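PDB 7D78: DltD domain-containing protein from Beauveria bassiana, which probably acts as a thioesterase of the alpha/beta-hydrolase fold that cyclises polyketide chains into medium-ring lactones. Local coordinates for residues Q76-N81 against F315-V320; A53-P58 against T115-L120. All coordinates share one frame; numbering follows the deposited sequence.

Interaction 1. Residues Q76-N81 against F315-V320; sequences QSQGFN and FIRENV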
ATOM      1  N   GLN A  76      21.368 -16.394  19.439  1.00 26.94           N
ATOM      2  CA  GLN A  76      22.500 -17.137  18.900  1.00 26.96           C
ATOM      3  C   GLN A  76      23.022 -18.170  19.894  1.00 25.53           C
ATOM      4  O   GLN A  76      23.365 -19.293  19.508  1.00 25.13           O
ATOM      5  CB  GLN A  76      23.610 -16.167  18.521  1.00 24.56           C
ATOM      6  CG  GLN A  76      24.837 -16.825  17.967  1.00 26.50           C
ATOM      7  CD  GLN A  76      25.966 -15.836  17.795  1.00 22.57           C
ATOM      8  OE1 GLN A  76      26.222 -15.012  18.669  1.00 26.46           O
ATOM      9  NE2 GLN A  76      26.637 -15.903  16.661  1.00 23.63           N
ATOM     10  N   SER A  77      23.105 -17.807  21.175  1.00 29.02           N
ATOM     11  CA  SER A  77      23.624 -18.746  22.163  1.00 28.95           C
ATOM     12  C   SER A  77      22.666 -19.897  22.421  1.00 33.03           C
ATOM     13  O   SER A  77      23.084 -20.920  22.970  1.00 30.97           O
ATOM     14  CB  SER A  77      23.924 -18.030  23.478  1.00 30.67           C
ATOM     15  OG  SER A  77      22.730 -17.674  24.138  1.00 33.07           O
ATOM     16  N   GLN A  78      21.393 -19.756  22.053  1.00 33.92           N
ATOM     17  CA  GLN A  78      20.431 -20.840  22.173  1.00 30.07           C
ATOM     18  C   GLN A  78      20.242 -21.595  20.862  1.00 32.00           C
ATOM     19  O   GLN A  78      19.314 -22.404  20.746  1.00 31.20           O
ATOM     20  CB  GLN A  78      19.101 -20.298  22.694  1.00 29.40           C
ATOM     21  CG  GLN A  78      19.212 -19.787  24.132  1.00 35.19           C
ATOM     22  CD  GLN A  78      17.878 -19.400  24.737  1.00 35.65           C
ATOM     23  OE1 GLN A  78      16.834 -19.923  24.357  1.00 41.99           O
ATOM     24  NE2 GLN A  78      17.910 -18.485  25.699  1.00 41.62           N
ATOM     25  N   GLY A  79      21.103 -21.364  19.879  1.00 26.76           N
ATOM     26  CA  GLY A  79      21.099 -22.153  18.664  1.00 28.87           C
ATOM     27  C   GLY A  79      20.343 -21.568  17.488  1.00 28.82           C
ATOM     28  O   GLY A  79      20.075 -22.301  16.527  1.00 23.99           O
ATOM     29  N   PHE A  80      19.998 -20.281  17.523  1.00 26.15           N
ATOM     30  CA  PHE A  80      19.255 -19.634  16.443  1.00 29.05           C
ATOM     31  C   PHE A  80      20.168 -18.681  15.680  1.00 20.34           C
ATOM     32  O   PHE A  80      20.653 -17.700  16.256  1.00 21.10           O
ATOM     33  CB  PHE A  80      18.053 -18.861  16.989  1.00 26.26           C
ATOM     34  CG  PHE A  80      17.013 -19.726  17.644  1.00 27.96           C
ATOM     35  CD1 PHE A  80      16.012 -20.322  16.890  1.00 26.48           C
ATOM     36  CD2 PHE A  80      17.025 -19.931  19.018  1.00 31.51           C
ATOM     37  CE1 PHE A  80      15.047 -21.123  17.494  1.00 31.57           C
ATOM     38  CE2 PHE A  80      16.064 -20.730  19.630  1.00 35.00           C
ATOM     39  CZ  PHE A  80      15.074 -21.324  18.866  1.00 35.09           C
ATOM     40  N   ASN A  81      20.410 -18.967  14.396  1.00 21.47           N
ATOM     41  CA  ASN A  81      20.897 -17.917  13.502  1.00 21.15           C
ATOM     42  C   ASN A  81      19.982 -16.714  13.655  1.00 22.23           C
ATOM     43  O   ASN A  81      18.760 -16.862  13.664  1.00 24.76           O
ATOM     44  CB  ASN A  81      20.884 -18.353  12.035  1.00 23.64           C
ATOM     45  CG  ASN A  81      21.794 -19.525  11.733  1.00 25.95           C
ATOM     46  OD1 ASN A  81      23.020 -19.387  11.639  1.00 22.47           O
ATOM     47  ND2 ASN A  81      21.185 -20.674  11.496  1.00 21.67           N
ATOM     48  N   PHE A 315       8.668 -20.675  22.478  1.00 27.99           N
ATOM     49  CA  PHE A 315       7.577 -20.689  21.503  1.00 21.55           C
ATOM     50  C   PHE A 315       8.083 -21.063  20.113  1.00 24.13           C
ATOM     51  O   PHE A 315       7.450 -21.848  19.400  1.00 28.42           O
ATOM     52  CB  PHE A 315       6.876 -19.326  21.476  1.00 25.62           C
ATOM     53  CG  PHE A 315       5.754 -19.234  20.478  1.00 25.34           C
ATOM     54  CD1 PHE A 315       4.468 -19.619  20.827  1.00 25.43           C
ATOM     55  CD2 PHE A 315       5.981 -18.752  19.191  1.00 29.56           C
ATOM     56  CE1 PHE A 315       3.426 -19.542  19.915  1.00 28.56           C
ATOM     57  CE2 PHE A 315       4.940 -18.672  18.260  1.00 21.31           C
ATOM     58  CZ  PHE A 315       3.665 -19.061  18.623  1.00 29.12           C
ATOM     59  N   ILE A 316       9.226 -20.516  19.711  1.00 25.48           N
ATOM     60  CA  ILE A 316       9.776 -20.844  18.399  1.00 26.89           C
ATOM     61  C   ILE A 316      10.180 -22.314  18.344  1.00 27.42           C
ATOM     62  O   ILE A 316       9.869 -23.026  17.382  1.00 27.03           O
ATOM     63  CB  ILE A 316      10.957 -19.910  18.073  1.00 26.96           C
ATOM     64  CG1 ILE A 316      10.475 -18.458  18.050  1.00 22.09           C
ATOM     65  CG2 ILE A 316      11.589 -20.286  16.746  1.00 28.23           C
ATOM     66  CD1 ILE A 316      11.585 -17.420  17.942  1.00 23.54           C
ATOM     67  N   ARG A 317      10.860 -22.796  19.390  1.00 30.49           N
ATOM     68  CA  ARG A 317      11.274 -24.195  19.432  1.00 28.86           C
ATOM     69  C   ARG A 317      10.079 -25.129  19.306  1.00 27.20           C
ATOM     70  O   ARG A 317      10.137 -26.138  18.593  1.00 30.67           O
ATOM     71  CB  ARG A 317      12.035 -24.478  20.731  1.00 35.18           C
ATOM     72  CG  ARG A 317      13.410 -25.093  20.529  1.00 42.49           C
ATOM     73  CD  ARG A 317      14.064 -25.471  21.858  1.00 40.85           C
ATOM     74  NE  ARG A 317      14.398 -24.296  22.656  1.00 42.10           N
ATOM     75  CZ  ARG A 317      15.519 -23.593  22.519  1.00 48.94           C
ATOM     76  NH1 ARG A 317      16.421 -23.942  21.607  1.00 51.87           N
ATOM     77  NH2 ARG A 317      15.738 -22.539  23.293  1.00 44.24           N
ATOM     78  N   GLU A 318       8.980 -24.804  19.979  1.00 28.22           N
ATOM     79  CA  GLU A 318       7.829 -25.700  19.966  1.00 32.12           C
ATOM     80  C   GLU A 318       7.166 -25.736  18.597  1.00 33.30           C
ATOM     81  O   GLU A 318       6.738 -26.800  18.139  1.00 34.33           O
ATOM     82  CB  GLU A 318       6.821 -25.278  21.033  1.00 34.81           C
ATOM     83  CG  GLU A 318       7.212 -25.681  22.445  1.00 48.25           C
ATOM     84  CD  GLU A 318       6.131 -25.366  23.464  1.00 54.63           C
ATOM     85  OE1 GLU A 318       6.475 -24.930  24.586  1.00 58.70           O
ATOM     86  OE2 GLU A 318       4.938 -25.559  23.143  1.00 70.89           O
ATOM     87  N   ASN A 319       7.093 -24.592  17.916  1.00 26.61           N
ATOM     88  CA  ASN A 319       6.285 -24.475  16.709  1.00 28.31           C
ATOM     89  C   ASN A 319       7.078 -24.547  15.410  1.00 29.53           C
ATOM     90  O   ASN A 319       6.483 -24.800  14.360  1.00 33.77           O
ATOM     91  CB  ASN A 319       5.495 -23.165  16.750  1.00 25.51           C
ATOM     92  CG  ASN A 319       4.482 -23.162  17.856  1.00 29.34           C
ATOM     93  OD1 ASN A 319       3.474 -23.852  17.764  1.00 31.43           O
ATOM     94  ND2 ASN A 319       4.746 -22.402  18.925  1.00 26.35           N
ATOM     95  N   VAL A 320       8.388 -24.334  15.450  1.00 26.28           N
ATOM     96  CA  VAL A 320       9.214 -24.376  14.249  1.00 22.16           C
ATOM     97  C   VAL A 320      10.159 -25.569  14.345  1.00 26.96           C
ATOM     98  O   VAL A 320      11.359 -25.417  14.609  1.00 26.33           O
ATOM     99  CB  VAL A 320       9.968 -23.045  14.072  1.00 27.43           C
ATOM    100  CG1 VAL A 320      10.666 -22.992  12.732  1.00 23.06           C
ATOM    101  CG2 VAL A 320       8.985 -21.890  14.163  1.00 21.44           C
TER
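The Schellman turn that ends helix 68-77 packs against the last turn of helix 305-319, with Phe80 and Gln78 meeting Ile316 and Arg317. Gly79 is the C-prime residue of the motif, at positive phi, and its N bonds to Gln76 O. The turn leaves Gln78 O pointing at Arg317. Arg317 NH1 donates to Gln78 O in a weak bond of 3.4 Å, nearly straight at 166°, with the oxygen in the guanidinium plane. Arg317 NH2 lies 3.0 Å from Gln78 OE1, also near that plane. Gln78 OE1 has a firmer partner in Thr313 OG1, and its NE2 bonds to Asp310, so helix 305-319 fixes both ends of the amide. The Arg317 chain bends at chi3 (-67°), which brings the guanidinium up against the CE2 and CZ rim of Phe80. Phe80 CZ sits 4.0 Å above one guanidinium face, offset toward its rim. The two planes are inclined by 50°, so this is not a flat stack. Next to CZ on the Phe80 ring, CE1 meets Ile316 CG2 at 3.6 Å, obliquely. An alanine in place of Phe80 would probably leave Ile316 CG2 without its aromatic neighbour and the guanidinium face of Arg317 without the ring carbon that lies against it. Below the contact lies the central sheet: Phe80 also touches Pro52 and Ile54 of strand 51-57, and Ile316 reaches Ile54 and Thr129 of strand 127-133.

Interaction 2. Residues A53-P58 against T115-L120; sequences AIIMTP and THISSL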
ATOM      1  N   ALA A  53      16.570 -20.001  11.869  1.00 22.18           N
ATOM      2  CA  ALA A  53      16.960 -18.603  11.731  1.00 20.23           C
ATOM      3  C   ALA A  53      15.810 -17.694  12.138  1.00 19.48           C
ATOM      4  O   ALA A  53      14.655 -17.946  11.786  1.00 22.35           O
ATOM      5  CB  ALA A  53      17.397 -18.287  10.291  1.00 18.08           C
ATOM      6  N   ILE A  54      16.135 -16.629  12.867  1.00 20.98           N
ATOM      7  CA  ILE A  54      15.172 -15.609  13.267  1.00 21.04           C
ATOM      8  C   ILE A  54      15.590 -14.307  12.602  1.00 20.33           C
ATOM      9  O   ILE A  54      16.713 -13.838  12.812  1.00 18.19           O
ATOM     10  CB  ILE A  54      15.114 -15.438  14.793  1.00 21.60           C
ATOM     11  CG1 ILE A  54      14.769 -16.762  15.486  1.00 18.98           C
ATOM     12  CG2 ILE A  54      14.147 -14.327  15.161  1.00 22.11           C
ATOM     13  CD1 ILE A  54      15.006 -16.716  16.992  1.00 23.60           C
ATOM     14  N   ILE A  55      14.698 -13.727  11.799  1.00 19.97           N
ATOM     15  CA  ILE A  55      14.946 -12.443  11.141  1.00 20.07           C
ATOM     16  C   ILE A  55      14.214 -11.369  11.931  1.00 20.63           C
ATOM     17  O   ILE A  55      12.985 -11.422  12.059  1.00 21.00           O
ATOM     18  CB  ILE A  55      14.483 -12.459   9.675  1.00 16.43           C
ATOM     19  CG1 ILE A  55      15.329 -13.426   8.844  1.00 15.83           C
ATOM     20  CG2 ILE A  55      14.545 -11.036   9.072  1.00 16.66           C
ATOM     21  CD1 ILE A  55      14.603 -13.935   7.574  1.00 17.48           C
ATOM     22  N   MET A  56      14.959 -10.399  12.467  1.00 19.59           N
ATOM     23  CA  MET A  56      14.427  -9.388  13.377  1.00 22.01           C
ATOM     24  C   MET A  56      14.314  -8.046  12.657  1.00 20.28           C
ATOM     25  O   MET A  56      15.319  -7.515  12.174  1.00 17.73           O
ATOM     26  CB  MET A  56      15.324  -9.239  14.613  1.00 18.91           C
ATOM     27  CG  MET A  56      15.472 -10.518  15.444  1.00 20.17           C
ATOM     28  SD  MET A  56      16.682 -10.330  16.778  1.00 23.39           S
ATOM     29  CE  MET A  56      15.814  -9.220  17.882  1.00 22.13           C
ATOM     30  N   THR A  57      13.101  -7.486  12.629  1.00 20.16           N
ATOM     31  CA  THR A  57      12.859  -6.177  12.022  1.00 18.68           C
ATOM     32  C   THR A  57      12.744  -5.117  13.110  1.00 19.28           C
ATOM     33  O   THR A  57      11.885  -5.246  13.995  1.00 18.09           O
ATOM     34  CB  THR A  57      11.582  -6.198  11.178  1.00 15.33           C
ATOM     35  OG1 THR A  57      11.740  -7.097  10.065  1.00 15.06           O
ATOM     36  CG2 THR A  57      11.293  -4.800  10.624  1.00 18.94           C
ATOM     37  N   PRO A  58      13.547  -4.053  13.074  1.00 17.03           N
ATOM     38  CA  PRO A  58      13.448  -3.001  14.094  1.00 17.10           C
ATOM     39  C   PRO A  58      12.181  -2.165  13.956  1.00 19.54           C
ATOM     40  O   PRO A  58      11.426  -2.252  12.988  1.00 18.38           O
ATOM     41  CB  PRO A  58      14.690  -2.133  13.845  1.00 17.90           C
ATOM     42  CG  PRO A  58      15.579  -2.939  12.942  1.00 21.25           C
ATOM     43  CD  PRO A  58      14.640  -3.799  12.125  1.00 19.53           C
ATOM     44  N   THR A 115      14.598 -14.937   1.325  1.00 17.22           N
ATOM     45  CA  THR A 115      15.250 -15.684   0.250  1.00 19.01           C
ATOM     46  C   THR A 115      16.757 -15.767   0.474  1.00 20.00           C
ATOM     47  O   THR A 115      17.353 -16.846   0.359  1.00 19.33           O
ATOM     48  CB  THR A 115      14.944 -15.043  -1.107  1.00 19.72           C
ATOM     49  OG1 THR A 115      13.550 -15.169  -1.394  1.00 19.40           O
ATOM     50  CG2 THR A 115      15.752 -15.731  -2.240  1.00 18.14           C
ATOM     51  N   HIS A 116      17.398 -14.641   0.797  1.00 21.27           N
ATOM     52  CA  HIS A 116      18.853 -14.702   0.917  1.00 18.60           C
ATOM     53  C   HIS A 116      19.290 -15.388   2.208  1.00 19.94           C
ATOM     54  O   HIS A 116      20.238 -16.181   2.190  1.00 20.18           O
ATOM     55  CB  HIS A 116      19.476 -13.315   0.830  1.00 18.45           C
ATOM     56  CG  HIS A 116      20.978 -13.338   0.899  1.00 19.82           C
ATOM     57  ND1 HIS A 116      21.757 -13.950  -0.060  1.00 23.39           N
ATOM     58  CD2 HIS A 116      21.837 -12.851   1.828  1.00 20.56           C
ATOM     59  CE1 HIS A 116      23.034 -13.832   0.270  1.00 22.81           C
ATOM     60  NE2 HIS A 116      23.109 -13.167   1.411  1.00 21.33           N
ATOM     61  N   ILE A 117      18.625 -15.105   3.335  1.00 19.08           N
ATOM     62  CA  ILE A 117      19.005 -15.742   4.601  1.00 17.24           C
ATOM     63  C   ILE A 117      18.821 -17.259   4.511  1.00 21.95           C
ATOM     64  O   ILE A 117      19.650 -18.038   5.014  1.00 17.76           O
ATOM     65  CB  ILE A 117      18.201 -15.137   5.774  1.00 19.03           C
ATOM     66  CG1 ILE A 117      18.511 -13.643   5.962  1.00 21.52           C
ATOM     67  CG2 ILE A 117      18.468 -15.898   7.067  1.00 17.07           C
ATOM     68  CD1 ILE A 117      20.022 -13.306   6.159  1.00 17.66           C
ATOM     69  N   SER A 118      17.730 -17.701   3.874  1.00 18.15           N
ATOM     70  CA  SER A 118      17.483 -19.130   3.684  1.00 20.05           C
ATOM     71  C   SER A 118      18.571 -19.799   2.854  1.00 17.83           C
ATOM     72  O   SER A 118      18.758 -21.016   2.954  1.00 19.99           O
ATOM     73  CB  SER A 118      16.117 -19.356   3.007  1.00 19.66           C
ATOM     74  OG  SER A 118      15.052 -18.835   3.789  1.00 19.61           O
ATOM     75  N   SER A 119      19.296 -19.038   2.038  1.00 19.49           N
ATOM     76  CA  SER A 119      20.334 -19.625   1.204  1.00 19.20           C
ATOM     77  C   SER A 119      21.666 -19.802   1.933  1.00 21.84           C
ATOM     78  O   SER A 119      22.569 -20.445   1.386  1.00 20.07           O
ATOM     79  CB  SER A 119      20.550 -18.771  -0.054  1.00 23.26           C
ATOM     80  OG  SER A 119      21.426 -17.687   0.218  1.00 22.27           O
ATOM     81  N   LEU A 120      21.807 -19.278   3.148  1.00 21.58           N
ATOM     82  CA  LEU A 120      23.106 -19.283   3.810  1.00 17.72           C
ATOM     83  C   LEU A 120      23.442 -20.687   4.326  1.00 26.08           C
ATOM     84  O   LEU A 120      22.542 -21.487   4.593  1.00 20.81           O
ATOM     85  CB  LEU A 120      23.116 -18.273   4.955  1.00 18.59           C
ATOM     86  CG  LEU A 120      22.945 -16.810   4.519  1.00 19.23           C
ATOM     87  CD1 LEU A 120      22.957 -15.904   5.744  1.00 21.71           C
ATOM     88  CD2 LEU A 120      24.031 -16.403   3.527  1.00 25.67           C
TER
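Ile117, near the C-terminal end of helix 103-118, faces Ala53 and Ile55 on strand 51-57. This is helix-on-sheet packing of the alpha/beta-hydrolase fold. The close part of the contact is small and wholly apolar. It rests on three buried side chains and covers 107 Å² in all. Ala53 and Ile55 are two apart on the strand, so both present their CB atoms to the helix, while Ile54 between them points away. Ile117 CG2 stands anti to the backbone N (chi1 -63°, measured to CG1), and this branch meets Ala53 CB at 4.2 Å. Ile55 brings the tip of its longer branch to the same side chain: its CD1 lies 4.2 Å from Ile117 CB. The Ile55 and Ile117 side chains run antiparallel to each other, side by side rather than end to end. Ile55 is also packed by Leu110, Ile113 and Val114 of the same helix, and Ile117 touches Tyr83 of strand 81-86.

The outer side of the helix end is different. Ser119 is exposed, and its neighbours are partly so. Several polar groups here bond back to the helix backbone. Ser119 OG donates to His116 O at 2.8 Å, 16° out of the carbonyl plane, and Ser119 N donates to the same oxygen at 3.0 Å. Ser118 OG bonds back to Val114 O. Thr115 also bonds to Arg149, beyond the helix, and packs on Gln180 of the second subunit.

Between strand and helix the contacts are methyl to methyl (Ala53 to Ile117 CG2) and methyl to methine (Ile55 to Ile117 CB), at ordinary van der Waals distances. Attachment therefore depends on shape and burial of hydrocarbon, not on directed bonds, while the polar side chains near this helix end find their partners elsewhere.

In the fold
From the N terminus, strand 51-57 comes first, then helix 68-77 and its turn into strand 81-86. Helix 103-118 follows. Its end returns to 53-58, so interaction 2 closes a loop of 56 residues. Interaction 1 closes a far longer one, bringing helix 305-319, near the C terminus, back to 76-81 across 233 residues. The two loops cross, since their segments alternate along the chain. Their centres are 13 Å apart and they meet at strand 51-57. Asn81 O and Ile54 N are 2.8 Å apart, a probable hydrogen bond. Interaction 2 ties helix 103-118 to strand 51-57; interaction 1 ties helix 305-319 to the turn that leads into strand 81-86.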